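Local atomic coordinates of MFP2B (Ascaris suum, PDB entry 2BJR), a protein that probably enhances polymerization of the major sperm protein (MSP) during amoeboid motility of nematode sperm, and binds a zinc ion. Residues 97-101 / 157-162; 316-320 / 334-338. All coordinates share one frame; numbering follows the deposited sequence.

Contact 1: residues 97-101 / 157-162; sequences KYSDR and LANMLI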
loop_
_atom_site.group_PDB
_atom_site.type_symbol
_atom_site.label_atom_id
_atom_site.label_comp_id
_atom_site.label_asym_id
_atom_site.label_seq_id
_atom_site.Cartn_x
_atom_site.Cartn_y
_atom_site.Cartn_z
ATOM N N LYS A 97 -14.639 14.150 -0.420
ATOM C CA LYS A 97 -14.197 15.341 -1.112
ATOM C C LYS A 97 -14.242 16.507 -0.147
ATOM O O LYS A 97 -15.171 16.642 0.650
ATOM C CB LYS A 97 -15.086 15.676 -2.302
ATOM C CG LYS A 97 -14.940 14.707 -3.480
ATOM C CD LYS A 97 -15.689 15.270 -4.696
ATOM C CE LYS A 97 -16.541 14.241 -5.396
ATOM N NZ LYS A 97 -17.522 14.914 -6.333
ATOM N N TYR A 98 -13.249 17.368 -0.264
ATOM C CA TYR A 98 -13.135 18.522 0.597
ATOM C C TYR A 98 -14.427 19.363 0.465
ATOM O O TYR A 98 -14.933 19.883 1.454
ATOM C CB TYR A 98 -11.914 19.301 0.161
ATOM C CG TYR A 98 -11.669 20.552 0.918
ATOM C CD1 TYR A 98 -11.133 20.506 2.211
ATOM C CD2 TYR A 98 -11.984 21.781 0.375
ATOM C CE1 TYR A 98 -10.915 21.689 2.930
ATOM C CE2 TYR A 98 -11.757 22.965 1.073
ATOM C CZ TYR A 98 -11.228 22.919 2.347
ATOM O OH TYR A 98 -10.958 24.109 3.032
ATOM N N SER A 99 -14.993 19.427 -0.736
ATOM C CA SER A 99 -16.196 20.229 -0.948
ATOM C C SER A 99 -17.407 19.669 -0.210
ATOM O O SER A 99 -18.357 20.410 0.022
ATOM C CB SER A 99 -16.511 20.385 -2.445
ATOM O OG SER A 99 -16.751 19.115 -3.038
ATOM N N ASP A 100 -17.363 18.394 0.174
ATOM C CA ASP A 100 -18.484 17.724 0.848
ATOM C C ASP A 100 -18.408 17.753 2.364
ATOM O O ASP A 100 -19.239 17.092 3.030
ATOM C CB ASP A 100 -18.585 16.257 0.390
ATOM C CG ASP A 100 -19.116 16.122 -1.027
ATOM O OD1 ASP A 100 -19.823 17.067 -1.479
ATOM O OD2 ASP A 100 -18.857 15.108 -1.751
ATOM N N ARG A 101 -17.443 18.476 2.939
ATOM C CA ARG A 101 -17.197 18.363 4.379
ATOM C C ARG A 101 -18.383 18.882 5.214
ATOM O O ARG A 101 -18.721 18.286 6.235
ATOM C CB ARG A 101 -15.895 19.063 4.777
ATOM C CG ARG A 101 -15.831 20.567 4.491
ATOM C CD ARG A 101 -14.381 21.117 4.520
ATOM N NE ARG A 101 -14.311 22.569 4.393
ATOM C CZ ARG A 101 -14.560 23.266 3.278
ATOM N NH1 ARG A 101 -14.928 22.681 2.155
ATOM N NH2 ARG A 101 -14.448 24.581 3.294
ATOM N N LEU A 157 -8.980 23.160 -4.271
ATOM C CA LEU A 157 -9.143 22.168 -3.203
ATOM C C LEU A 157 -10.368 21.252 -3.337
ATOM O O LEU A 157 -10.436 20.236 -2.684
ATOM C CB LEU A 157 -9.257 22.893 -1.846
ATOM C CG LEU A 157 -8.086 23.830 -1.556
ATOM C CD1 LEU A 157 -8.248 24.332 -0.126
ATOM C CD2 LEU A 157 -6.742 23.116 -1.724
ATOM N N ALA A 158 -11.349 21.632 -4.166
ATOM C CA ALA A 158 -12.707 21.060 -4.103
ATOM C C ALA A 158 -12.800 19.541 -4.146
ATOM O O ALA A 158 -13.560 18.915 -3.396
ATOM C CB ALA A 158 -13.575 21.674 -5.230
ATOM N N ASN A 159 -12.011 18.949 -5.022
ATOM C CA ASN A 159 -12.033 17.498 -5.245
ATOM C C ASN A 159 -10.904 16.761 -4.532
ATOM O O ASN A 159 -10.789 15.539 -4.649
ATOM C CB ASN A 159 -11.933 17.198 -6.730
ATOM C CG ASN A 159 -13.025 17.881 -7.560
ATOM O OD1 ASN A 159 -12.748 18.376 -8.671
ATOM N ND2 ASN A 159 -14.227 17.939 -7.028
HETATM N N MSE A 160 -10.063 17.473 -3.797
HETATM C CA MSE A 160 -9.066 16.798 -2.953
HETATM C C MSE A 160 -9.805 16.072 -1.833
HETATM O O MSE A 160 -10.948 16.404 -1.508
HETATM C CB MSE A 160 -8.066 17.828 -2.394
HETATM C CG MSE A 160 -7.324 18.504 -3.471
HETATM SE SE MSE A 160 -5.810 19.483 -2.778
HETATM C CE MSE A 160 -5.309 20.453 -4.410
ATOM N N LEU A 161 -9.164 15.079 -1.241
ATOM C CA LEU A 161 -9.803 14.200 -0.282
ATOM C C LEU A 161 -9.263 14.452 1.137
ATOM O O LEU A 161 -8.075 14.586 1.334
ATOM C CB LEU A 161 -9.563 12.752 -0.676
ATOM C CG LEU A 161 -9.920 12.368 -2.110
ATOM C CD1 LEU A 161 -9.588 10.895 -2.318
ATOM C CD2 LEU A 161 -11.368 12.638 -2.345
ATOM N N ILE A 162 -10.166 14.441 2.111
ATOM C CA ILE A 162 -9.862 14.521 3.545
ATOM C C ILE A 162 -10.543 13.364 4.256
ATOM O O ILE A 162 -11.441 12.713 3.671
ATOM C CB ILE A 162 -10.302 15.882 4.115
ATOM C CG1 ILE A 162 -11.820 16.089 3.992
ATOM C CG2 ILE A 162 -9.605 16.960 3.363
ATOM C CD1 ILE A 162 -12.406 17.281 4.783
#
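Lys97 ends strand 92-97 and faces Leu161, the first residue of strand 161-166, in an antiparallel non-hydrogen-bonded pair; past Lys97 the chain enters a 3-10 turn, still bonded to the type I beta turn, Leu157 to Met160, that leads into Leu161. The long alkyl chain of Lys97 suits this exposed edge: it runs beside Asn159, with Lys97 CD 3.8 Å from Asn159 ND2, while its CA makes a CA-H...O contact with Met160 O. Met160 O also accepts a hydrogen bond from Tyr98 N at 2.8 Å, the donor lying almost on the line of the carbonyl bond. A chi1 of 178°, CG opposite the backbone N, turns the Tyr98 ring alongside Leu157, and Leu157 CB is 3.7 Å from Tyr98 CD2. Ile162 CG2 meets the ring at its edge, near CD1, and Phe118 of strand 117-122 adds to this apolar setting. Ser99 gives its N-H to Ala158 O, aimed at a lone pair of that oxygen, and its small side chain fits closely against the turn. Arg101 rests CB on Ile162 CD1, and an extended chain lays the guanidinium over one ring face, Tyr98 CZ beneath its centre and NH1 toward the ring's rim. Arg101 NH1 also donates a hydrogen bond to Tyr98 O, 2.9 Å away, from the face opposite that used by Arg101 N.

Contact 2: residues 316-320 / 334-338; sequences VLIVD and RATIG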
loop_
_atom_site.group_PDB
_atom_site.type_symbol
_atom_site.label_atom_id
_atom_site.label_comp_id
_atom_site.label_asym_id
_atom_site.label_seq_id
_atom_site.Cartn_x
_atom_site.Cartn_y
_atom_site.Cartn_z
ATOM N N VAL A 316 6.463 -16.167 -11.072
ATOM C CA VAL A 316 7.205 -17.355 -10.769
ATOM C C VAL A 316 8.141 -17.600 -11.955
ATOM O O VAL A 316 7.688 -17.694 -13.108
ATOM C CB VAL A 316 6.245 -18.551 -10.616
ATOM C CG1 VAL A 316 7.006 -19.811 -10.378
ATOM C CG2 VAL A 316 5.246 -18.303 -9.488
ATOM N N LEU A 317 9.428 -17.692 -11.667
ATOM C CA LEU A 317 10.470 -17.997 -12.632
ATOM C C LEU A 317 10.756 -19.489 -12.607
ATOM O O LEU A 317 10.571 -20.139 -11.581
ATOM C CB LEU A 317 11.770 -17.280 -12.258
ATOM C CG LEU A 317 11.887 -15.797 -12.609
ATOM C CD1 LEU A 317 10.881 -15.003 -11.840
ATOM C CD2 LEU A 317 13.302 -15.311 -12.366
ATOM N N ILE A 318 11.217 -20.012 -13.741
ATOM C CA ILE A 318 11.764 -21.358 -13.811
ATOM C C ILE A 318 13.284 -21.264 -13.876
ATOM O O ILE A 318 13.824 -20.757 -14.851
ATOM C CB ILE A 318 11.253 -22.101 -15.070
ATOM C CG1 ILE A 318 9.732 -22.117 -15.117
ATOM C CG2 ILE A 318 11.823 -23.509 -15.125
ATOM C CD1 ILE A 318 9.071 -22.717 -13.898
ATOM N N VAL A 319 13.950 -21.719 -12.826
ATOM C CA VAL A 319 15.391 -21.634 -12.659
ATOM C C VAL A 319 15.912 -23.023 -12.286
ATOM O O VAL A 319 15.492 -23.612 -11.274
ATOM C CB VAL A 319 15.745 -20.650 -11.519
ATOM C CG1 VAL A 319 17.276 -20.657 -11.203
ATOM C CG2 VAL A 319 15.301 -19.302 -11.867
ATOM N N ASP A 320 16.809 -23.572 -13.105
ATOM C CA ASP A 320 17.346 -24.900 -12.840
ATOM C C ASP A 320 16.193 -25.904 -12.855
ATOM O O ASP A 320 16.177 -26.844 -12.082
ATOM C CB ASP A 320 18.063 -24.948 -11.468
ATOM C CG ASP A 320 19.379 -24.142 -11.435
ATOM O OD1 ASP A 320 19.905 -23.783 -12.523
ATOM O OD2 ASP A 320 19.949 -23.827 -10.346
ATOM N N ARG A 334 12.053 -8.633 -18.459
ATOM C CA ARG A 334 13.064 -8.963 -17.469
ATOM C C ARG A 334 12.358 -9.626 -16.285
ATOM O O ARG A 334 11.204 -9.294 -16.002
ATOM C CB ARG A 334 13.697 -7.667 -17.007
ATOM C CG ARG A 334 14.954 -7.790 -16.207
ATOM C CD ARG A 334 15.744 -6.463 -16.154
ATOM N NE ARG A 334 17.000 -6.630 -15.469
ATOM C CZ ARG A 334 17.187 -6.407 -14.179
ATOM N NH1 ARG A 334 16.170 -6.068 -13.406
ATOM N NH2 ARG A 334 18.379 -6.613 -13.657
ATOM N N ALA A 335 13.026 -10.553 -15.638
ATOM C CA ALA A 335 12.491 -11.194 -14.434
ATOM C C ALA A 335 13.636 -11.637 -13.559
ATOM O O ALA A 335 14.690 -12.121 -14.042
ATOM C CB ALA A 335 11.615 -12.396 -14.825
ATOM N N THR A 336 13.454 -11.474 -12.252
ATOM C CA THR A 336 14.497 -11.833 -11.295
ATOM C C THR A 336 13.995 -12.408 -9.971
ATOM O O THR A 336 12.817 -12.311 -9.652
ATOM C CB THR A 336 15.422 -10.620 -10.993
ATOM O OG1 THR A 336 14.889 -9.797 -9.959
ATOM C CG2 THR A 336 15.537 -9.643 -12.142
ATOM N N ILE A 337 14.917 -13.051 -9.250
ATOM C CA ILE A 337 14.674 -13.535 -7.904
ATOM C C ILE A 337 15.888 -13.181 -7.059
ATOM O O ILE A 337 16.999 -12.973 -7.596
ATOM C CB ILE A 337 14.489 -15.055 -7.865
ATOM C CG1 ILE A 337 15.640 -15.785 -8.597
ATOM C CG2 ILE A 337 13.177 -15.439 -8.405
ATOM C CD1 ILE A 337 15.689 -17.299 -8.300
ATOM N N GLY A 338 15.669 -13.103 -5.761
ATOM C CA GLY A 338 16.743 -13.208 -4.812
ATOM C C GLY A 338 16.993 -14.677 -4.558
ATOM O O GLY A 338 16.065 -15.391 -4.212
#
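Leu317 reaches across to Ala335, Thr336 and Ile337 where two strands of one curled antiparallel sheet, 313-319 and 334-339, face each other without being neighbours; strand 322-329 pairs with both. The short segments run nearly at right angles (80°), their axes 7.6 Å apart at closest, so apolar side chains bridge the gap. Leucine suits the centre because its fork offers two methyls to the other strand. Its CG stands anti to the carbonyl carbon (chi1 -79°), and chi2 turns the fork so that Leu317 CD1 meets Ala335 CB at 4.0 Å while Leu317 CD2 lies over the backbone, 3.8 Å from Thr336 C. Ala335, with a single methyl, lets this fork come close to its strand. Thr336 starts its side chain on the other side, where OG1 is hydrogen-bonded to Glu343, so that its backbone rather than its hydroxyl meets Leu317. Beta-branched Ile337 serves two partners. Ile337 CG2 touches Leu317 CD2 at 4.0 Å, whereas CG1, set between the backbone N and carbonyl carbon (chi1 51°), carries the end of the chain toward Val319. A compact valine suffices there, for one methyl makes the contact: Val319 CG2 sits 4.1 Å from Ile337 CD1.

How the contacts relate
Contact 1 comes first along the chain and closes before contact 2 opens. They lie in different copies of the cytosolic motility protein family region, 8-167 and 192-361, on opposite sides of the chain's centre. Their own centres are 44 Å apart and their nearest atoms about 32 Å, so neither touches the other and they share no sheet. Contact 1 joins neighbouring strands 92-97 and 161-166 of a small antiparallel sheet where they give way to turns; contact 2 packs non-adjacent strands of a larger, curled sheet through its interior. Each is thus a local packing of strands within its own family region, and both lie away from the zinc site of His86, Cys174, Cys176 and Cys179.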